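Local coordinates for tail spike protein gp49 (Pseudomonas phage LKA1, PDB 4RU4), which acts as a tailspike lyase on the O-specific polysaccharide of Pseudomonas and probably degrades this surface layer during phage entry, at residues C286-R292 / T317-D321; G348-G353 / W370-E376. One frame throughout, in Å; residues are numbered along the deposited sequence.

Contact 1 (C286-R292 / T317-D321). With EDO (1,2-ethanediol), chain T.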
loop_
_atom_site.group_PDB
_atom_site.type_symbol
_atom_site.label_atom_id
_atom_site.label_comp_id
_atom_site.label_asym_id
_atom_site.label_seq_id
_atom_site.Cartn_x
_atom_site.Cartn_y
_atom_site.Cartn_z
ATOM N N CYS B 286 -6.544 -3.262 13.379
ATOM C CA CYS B 286 -6.611 -3.989 14.645
ATOM C C CYS B 286 -5.237 -4.196 15.268
ATOM O O CYS B 286 -4.246 -4.399 14.540
ATOM C CB CYS B 286 -7.252 -5.364 14.439
ATOM S SG CYS B 286 -9.013 -5.294 13.997
ATOM N N LYS B 287 -5.189 -4.177 16.604
ATOM C CA LYS B 287 -3.974 -4.548 17.349
ATOM C C LYS B 287 -4.237 -5.911 17.956
ATOM O O LYS B 287 -5.234 -6.093 18.674
ATOM C CB LYS B 287 -3.647 -3.504 18.443
ATOM C CG LYS B 287 -2.388 -3.833 19.285
ATOM C CD LYS B 287 -1.890 -2.597 20.088
ATOM C CE LYS B 287 -0.735 -2.993 21.050
ATOM N NZ LYS B 287 -1.288 -3.730 22.230
ATOM N N VAL B 288 -3.397 -6.896 17.622
ATOM C CA VAL B 288 -3.709 -8.270 17.960
ATOM C C VAL B 288 -2.494 -9.004 18.550
ATOM O O VAL B 288 -1.353 -8.870 18.051
ATOM C CB VAL B 288 -4.239 -9.040 16.715
ATOM C CG1 VAL B 288 -4.735 -10.426 17.112
ATOM C CG2 VAL B 288 -5.351 -8.245 15.991
ATOM N N TYR B 289 -2.734 -9.747 19.626
ATOM C CA TYR B 289 -1.759 -10.697 20.170
ATOM C C TYR B 289 -2.423 -12.057 20.316
ATOM O O TYR B 289 -3.563 -12.131 20.750
ATOM C CB TYR B 289 -1.236 -10.284 21.568
ATOM C CG TYR B 289 -0.423 -11.395 22.180
ATOM C CD1 TYR B 289 0.915 -11.599 21.816
ATOM C CD2 TYR B 289 -1.012 -12.310 23.062
ATOM C CE1 TYR B 289 1.649 -12.637 22.353
ATOM C CE2 TYR B 289 -0.291 -13.364 23.587
ATOM C CZ TYR B 289 1.033 -13.531 23.221
ATOM O OH TYR B 289 1.737 -14.586 23.771
ATOM N N ALA B 290 -1.708 -13.124 19.977
ATOM C CA ALA B 290 -2.112 -14.473 20.396
ATOM C C ALA B 290 -0.850 -15.309 20.550
ATOM O O ALA B 290 0.132 -15.042 19.882
ATOM C CB ALA B 290 -3.067 -15.111 19.399
ATOM N N ARG B 291 -0.869 -16.297 21.442
ATOM C CA ARG B 291 0.307 -17.121 21.684
ATOM C C ARG B 291 0.826 -17.686 20.366
ATOM O O ARG B 291 2.000 -17.569 20.090
ATOM C CB ARG B 291 0.020 -18.259 22.683
ATOM C CG ARG B 291 1.285 -19.020 23.085
ATOM C CD ARG B 291 1.014 -20.219 24.012
ATOM N NE ARG B 291 0.311 -21.294 23.301
ATOM C CZ ARG B 291 0.900 -22.273 22.610
ATOM N NH1 ARG B 291 2.235 -22.350 22.518
ATOM N NH2 ARG B 291 0.142 -23.180 22.001
ATOM N N ARG B 292 -0.050 -18.255 19.537
ATOM C CA ARG B 292 0.424 -18.858 18.279
ATOM C C ARG B 292 0.253 -17.978 17.025
ATOM O O ARG B 292 1.242 -17.512 16.457
ATOM C CB ARG B 292 -0.169 -20.250 18.064
ATOM C CG ARG B 292 0.492 -21.280 19.008
ATOM C CD ARG B 292 0.050 -22.692 18.737
ATOM N NE ARG B 292 0.597 -23.220 17.490
ATOM C CZ ARG B 292 -0.086 -23.324 16.350
ATOM N NH1 ARG B 292 -1.372 -22.903 16.256
ATOM N NH2 ARG B 292 0.536 -23.843 15.284
ATOM N N THR B 317 -1.294 -4.293 13.606
ATOM C CA THR B 317 -0.048 -4.690 14.276
ATOM C C THR B 317 -0.321 -6.024 14.970
ATOM O O THR B 317 -1.301 -6.152 15.737
ATOM C CB THR B 317 0.434 -3.639 15.324
ATOM O OG1 THR B 317 0.884 -2.472 14.635
ATOM C CG2 THR B 317 1.624 -4.175 16.145
ATOM N N LEU B 318 0.516 -7.011 14.682
ATOM C CA LEU B 318 0.315 -8.368 15.157
ATOM C C LEU B 318 1.551 -8.810 15.951
ATOM O O LEU B 318 2.693 -8.538 15.535
ATOM C CB LEU B 318 0.095 -9.337 13.969
ATOM C CG LEU B 318 -0.927 -8.901 12.894
ATOM C CD1 LEU B 318 -1.057 -10.033 11.841
ATOM C CD2 LEU B 318 -2.269 -8.627 13.511
ATOM N N ARG B 319 1.312 -9.483 17.066
ATOM C CA ARG B 319 2.364 -10.090 17.901
ATOM C C ARG B 319 1.955 -11.491 18.332
ATOM O O ARG B 319 0.759 -11.782 18.488
ATOM C CB ARG B 319 2.621 -9.248 19.155
ATOM C CG ARG B 319 3.197 -7.848 18.886
ATOM C CD ARG B 319 3.279 -7.032 20.218
ATOM N NE ARG B 319 4.021 -5.775 20.045
ATOM C CZ ARG B 319 3.476 -4.614 19.685
ATOM N NH1 ARG B 319 2.168 -4.521 19.430
ATOM N NH2 ARG B 319 4.246 -3.533 19.557
ATOM N N ASN B 320 2.945 -12.372 18.492
ATOM C CA ASN B 320 2.699 -13.692 19.042
ATOM C C ASN B 320 3.747 -14.021 20.110
ATOM O O ASN B 320 4.595 -13.183 20.427
ATOM C CB ASN B 320 2.582 -14.785 17.942
ATOM C CG ASN B 320 3.950 -15.285 17.425
ATOM O OD1 ASN B 320 4.990 -14.633 17.608
ATOM N ND2 ASN B 320 3.943 -16.455 16.779
ATOM N N ASP B 321 3.663 -15.220 20.677
ATOM C CA ASP B 321 4.657 -15.702 21.621
ATOM C C ASP B 321 5.806 -16.267 20.792
ATOM O O ASP B 321 5.673 -17.316 20.152
ATOM C CB ASP B 321 4.029 -16.822 22.470
ATOM C CG ASP B 321 4.999 -17.429 23.486
ATOM O OD1 ASP B 321 6.203 -17.118 23.457
ATOM O OD2 ASP B 321 4.547 -18.240 24.326
HETATM C C1 EDO T . -3.978 -6.253 21.721
HETATM O O1 EDO T . -3.862 -4.978 22.376
HETATM C C2 EDO T . -2.883 -7.172 22.235
HETATM O O2 EDO T . -1.568 -6.684 21.934
HETATM O O HOH W 1 0.021 -6.599 19.497
HETATM O O HOH W 2 4.421 -20.861 23.678
#
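The strands at Lys287-Ala290 and Thr317-Asn320 run parallel, their axes 4.8 Å apart and 12° from each other, as neighbouring coils of the pectin lyase-like beta-helix. Backbone bonds join them from Cys286 O to Arg291 O, which takes the N-H of Asp321. Val288 and Leu318 lie side by side and point the same way, into the coil; Leu318 CD2 touches Val288 CB at 3.8 Å. Lys287, Tyr289, Thr317 and Arg319 point to the other face, where a second subunit packs. Tyr289 has CG anti to its backbone N (chi1 171°), which carries the ring along the other strand. Arg319 CB sits at the ring edge in plane, and Tyr289 OH comes 3.5 Å from Asp321 CB. The Lys287 and Arg319 side chains cross at a slant, with Lys287 CE 3.7 Å from Arg319 NH1. Their charges have acidic partners on the second subunit, Glu172 for Lys287 and Asp280 for Arg319. Lys287 NZ also donates to both hydroxyls of a bound 1,2-ethanediol. One water donates to Val288 O and accepts from Arg319 NH1 at the edge of the guanidinium. Arg291 CG rests 3.6 Å from Asp321 CB. A second water links Arg291 NH1 to Asp321 OD2, while Arg291 NE forms a salt bridge with Asp270. Asp321 OD1 bonds to Thr323 OG1 and bridges to Arg174 of the second subunit. Asn320 ND2 gives a nearly straight bond (167°) to Arg292 O, 2.9 Å away and in the Asn320 amide plane.

Contact 2 (G348-G353 / W370-E376)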
loop_
_atom_site.group_PDB
_atom_site.type_symbol
_atom_site.label_atom_id
_atom_site.label_comp_id
_atom_site.label_asym_id
_atom_site.label_seq_id
_atom_site.Cartn_x
_atom_site.Cartn_y
_atom_site.Cartn_z
ATOM N N GLY B 348 7.076 -13.244 12.421
ATOM C CA GLY B 348 7.070 -14.049 11.210
ATOM C C GLY B 348 5.734 -14.234 10.518
ATOM O O GLY B 348 4.660 -13.976 11.087
ATOM N N ALA B 349 5.798 -14.706 9.277
ATOM C CA ALA B 349 4.600 -14.853 8.466
ATOM C C ALA B 349 4.704 -16.112 7.582
ATOM O O ALA B 349 5.745 -16.782 7.556
ATOM C CB ALA B 349 4.387 -13.595 7.615
ATOM N N THR B 350 3.636 -16.440 6.857
ATOM C CA THR B 350 3.652 -17.702 6.124
ATOM C C THR B 350 2.980 -17.634 4.752
ATOM O O THR B 350 2.022 -16.891 4.543
ATOM C CB THR B 350 2.965 -18.854 6.946
ATOM O OG1 THR B 350 3.153 -20.115 6.279
ATOM C CG2 THR B 350 1.478 -18.607 7.029
ATOM N N TRP B 351 3.506 -18.432 3.827
ATOM C CA TRP B 351 2.885 -18.670 2.533
ATOM C C TRP B 351 2.324 -20.091 2.580
ATOM O O TRP B 351 3.088 -21.033 2.765
ATOM C CB TRP B 351 3.980 -18.668 1.472
ATOM C CG TRP B 351 4.409 -17.353 0.899
ATOM C CD1 TRP B 351 3.667 -16.198 0.750
ATOM C CD2 TRP B 351 5.703 -17.073 0.362
ATOM N NE1 TRP B 351 4.435 -15.226 0.123
ATOM C CE2 TRP B 351 5.675 -15.752 -0.150
ATOM C CE3 TRP B 351 6.869 -17.836 0.219
ATOM C CZ2 TRP B 351 6.770 -15.169 -0.766
ATOM C CZ3 TRP B 351 7.964 -17.257 -0.407
ATOM C CH2 TRP B 351 7.907 -15.934 -0.885
ATOM N N GLN B 352 1.017 -20.245 2.383
ATOM C CA GLN B 352 0.374 -21.546 2.307
ATOM C C GLN B 352 -0.796 -21.404 1.321
ATOM O O GLN B 352 -1.318 -20.306 1.128
ATOM C CB GLN B 352 -0.177 -21.954 3.691
ATOM C CG GLN B 352 0.850 -21.898 4.799
ATOM C CD GLN B 352 0.422 -22.594 6.078
ATOM O OE1 GLN B 352 -0.406 -23.501 6.057
ATOM N NE2 GLN B 352 1.025 -22.183 7.213
ATOM N N GLY B 353 -1.246 -22.506 0.733
ATOM C CA GLY B 353 -2.431 -22.454 -0.116
ATOM C C GLY B 353 -2.098 -22.043 -1.536
ATOM O O GLY B 353 -1.305 -22.699 -2.188
ATOM N N TRP B 370 14.065 -17.497 10.822
ATOM C CA TRP B 370 13.449 -17.242 9.520
ATOM C C TRP B 370 12.389 -16.146 9.680
ATOM O O TRP B 370 12.016 -15.795 10.805
ATOM C CB TRP B 370 12.813 -18.521 8.953
ATOM C CG TRP B 370 11.944 -19.273 9.954
ATOM C CD1 TRP B 370 12.322 -20.345 10.736
ATOM C CD2 TRP B 370 10.568 -19.012 10.269
ATOM N NE1 TRP B 370 11.255 -20.762 11.517
ATOM C CE2 TRP B 370 10.173 -19.963 11.254
ATOM C CE3 TRP B 370 9.634 -18.066 9.824
ATOM C CZ2 TRP B 370 8.880 -20.002 11.788
ATOM C CZ3 TRP B 370 8.341 -18.095 10.363
ATOM C CH2 TRP B 370 7.979 -19.063 11.332
ATOM N N ILE B 371 11.937 -15.577 8.560
ATOM C CA ILE B 371 10.947 -14.501 8.598
ATOM C C ILE B 371 9.657 -14.892 7.887
ATOM O O ILE B 371 8.555 -14.605 8.365
ATOM C CB ILE B 371 11.511 -13.204 7.961
ATOM C CG1 ILE B 371 12.782 -12.762 8.692
ATOM C CG2 ILE B 371 10.463 -12.063 7.982
ATOM C CD1 ILE B 371 13.489 -11.589 8.016
ATOM N N VAL B 372 9.793 -15.556 6.737
ATOM C CA VAL B 372 8.629 -16.043 6.027
ATOM C C VAL B 372 8.826 -17.531 5.829
ATOM O O VAL B 372 9.850 -17.934 5.304
ATOM C CB VAL B 372 8.469 -15.375 4.636
ATOM C CG1 VAL B 372 7.305 -16.050 3.892
ATOM C CG2 VAL B 372 8.237 -13.850 4.816
ATOM N N ILE B 373 7.876 -18.339 6.288
ATOM C CA ILE B 373 7.962 -19.803 6.162
ATOM C C ILE B 373 6.791 -20.343 5.319
ATOM O O ILE B 373 5.711 -19.747 5.281
ATOM C CB ILE B 373 8.038 -20.495 7.562
ATOM C CG1 ILE B 373 8.435 -21.970 7.429
ATOM C CG2 ILE B 373 6.704 -20.346 8.328
ATOM C CD1 ILE B 373 9.007 -22.581 8.696
ATOM N N SER B 374 6.978 -21.465 4.632
ATOM C CA SER B 374 5.889 -21.985 3.817
ATOM C C SER B 374 5.372 -23.322 4.358
ATOM O O SER B 374 6.054 -23.999 5.093
ATOM C CB SER B 374 6.366 -22.180 2.376
ATOM O OG SER B 374 6.966 -20.995 1.871
ATOM N N ALA B 375 4.159 -23.694 3.958
ATOM C CA ALA B 375 3.613 -25.030 4.211
ATOM C C ALA B 375 2.458 -25.222 3.254
ATOM O O ALA B 375 1.854 -24.231 2.839
ATOM C CB ALA B 375 3.107 -25.155 5.650
ATOM N N GLU B 376 2.143 -26.466 2.918
ATOM C CA GLU B 376 0.861 -26.768 2.288
ATOM C C GLU B 376 0.661 -25.933 1.029
ATOM O O GLU B 376 -0.415 -25.333 0.809
ATOM C CB GLU B 376 -0.300 -26.572 3.301
ATOM C CG GLU B 376 -0.111 -27.381 4.599
ATOM C CD GLU B 376 -1.333 -27.378 5.545
ATOM O OE1 GLU B 376 -2.161 -26.434 5.490
ATOM O OE2 GLU B 376 -1.439 -28.307 6.387
#
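One face of the Trp351 indole carries Val372 CG1, a CH-pi contact 4.2 Å from the centroid of the six-membered ring. Ser374 OG lies in plane at its edge, 3.6 Å from Trp351 CE3, and bonds to Asp404 O. Trp351 points into the parallel beta-helix, where its ring also meets Phe382 and Phe422. The second indole, Trp370, has Ile373 CD1 over one face and Val372 N at its edge. The strands of 348-353 and 370-376 are parallel neighbours, 30° apart, bonded from Ala349 to Gly353. Ile373 O accepts two bonds from opposite sides of its carbonyl plane: Trp351 N at 3.0 Å and Thr350 OG1 at 2.8 Å. Thr350 OG1 stands anti to the backbone N (chi1 -172°), on the side where it can reach this oxygen. Thr350 OG1 in turn accepts a bond from Gln352 NE2 at 3.1 Å, in the amide plane, which holds the amide's rotation. Gln352 CD packs on Ala375 CB. The Glu376 carboxylate stands almost at right angles to that amide and is held by Arg162, Tyr165 and Gly333. At the end of the pair, Gly353 N donates to Glu376 O over 2.9 Å, from above the carbonyl plane.

In the fold
Contacts 1 and 2 each join successive coils of one beta-helix, but on different faces of it. Their centres are 16 Å apart and their nearest atoms about 6 Å, without touching. The chain completes contact 1 before it opens contact 2. Strand 317-320 pairs onward with strand 344-345, just ahead of 348-353. Contact 1 lies at the trimer interface, whereas no other chain touches contact 2. Gly368 and Asp394 hold a calcium ion. The side chain of Trp370 in contact 2 is about 4 Å from Gly368, that of Asn320 in contact 1 about 11 Å. Trp370 is about 7 Å from the ion itself. Bound sodium ions lie about 6 Å from the Tyr289 side chain and about 4 Å from that of Ala375.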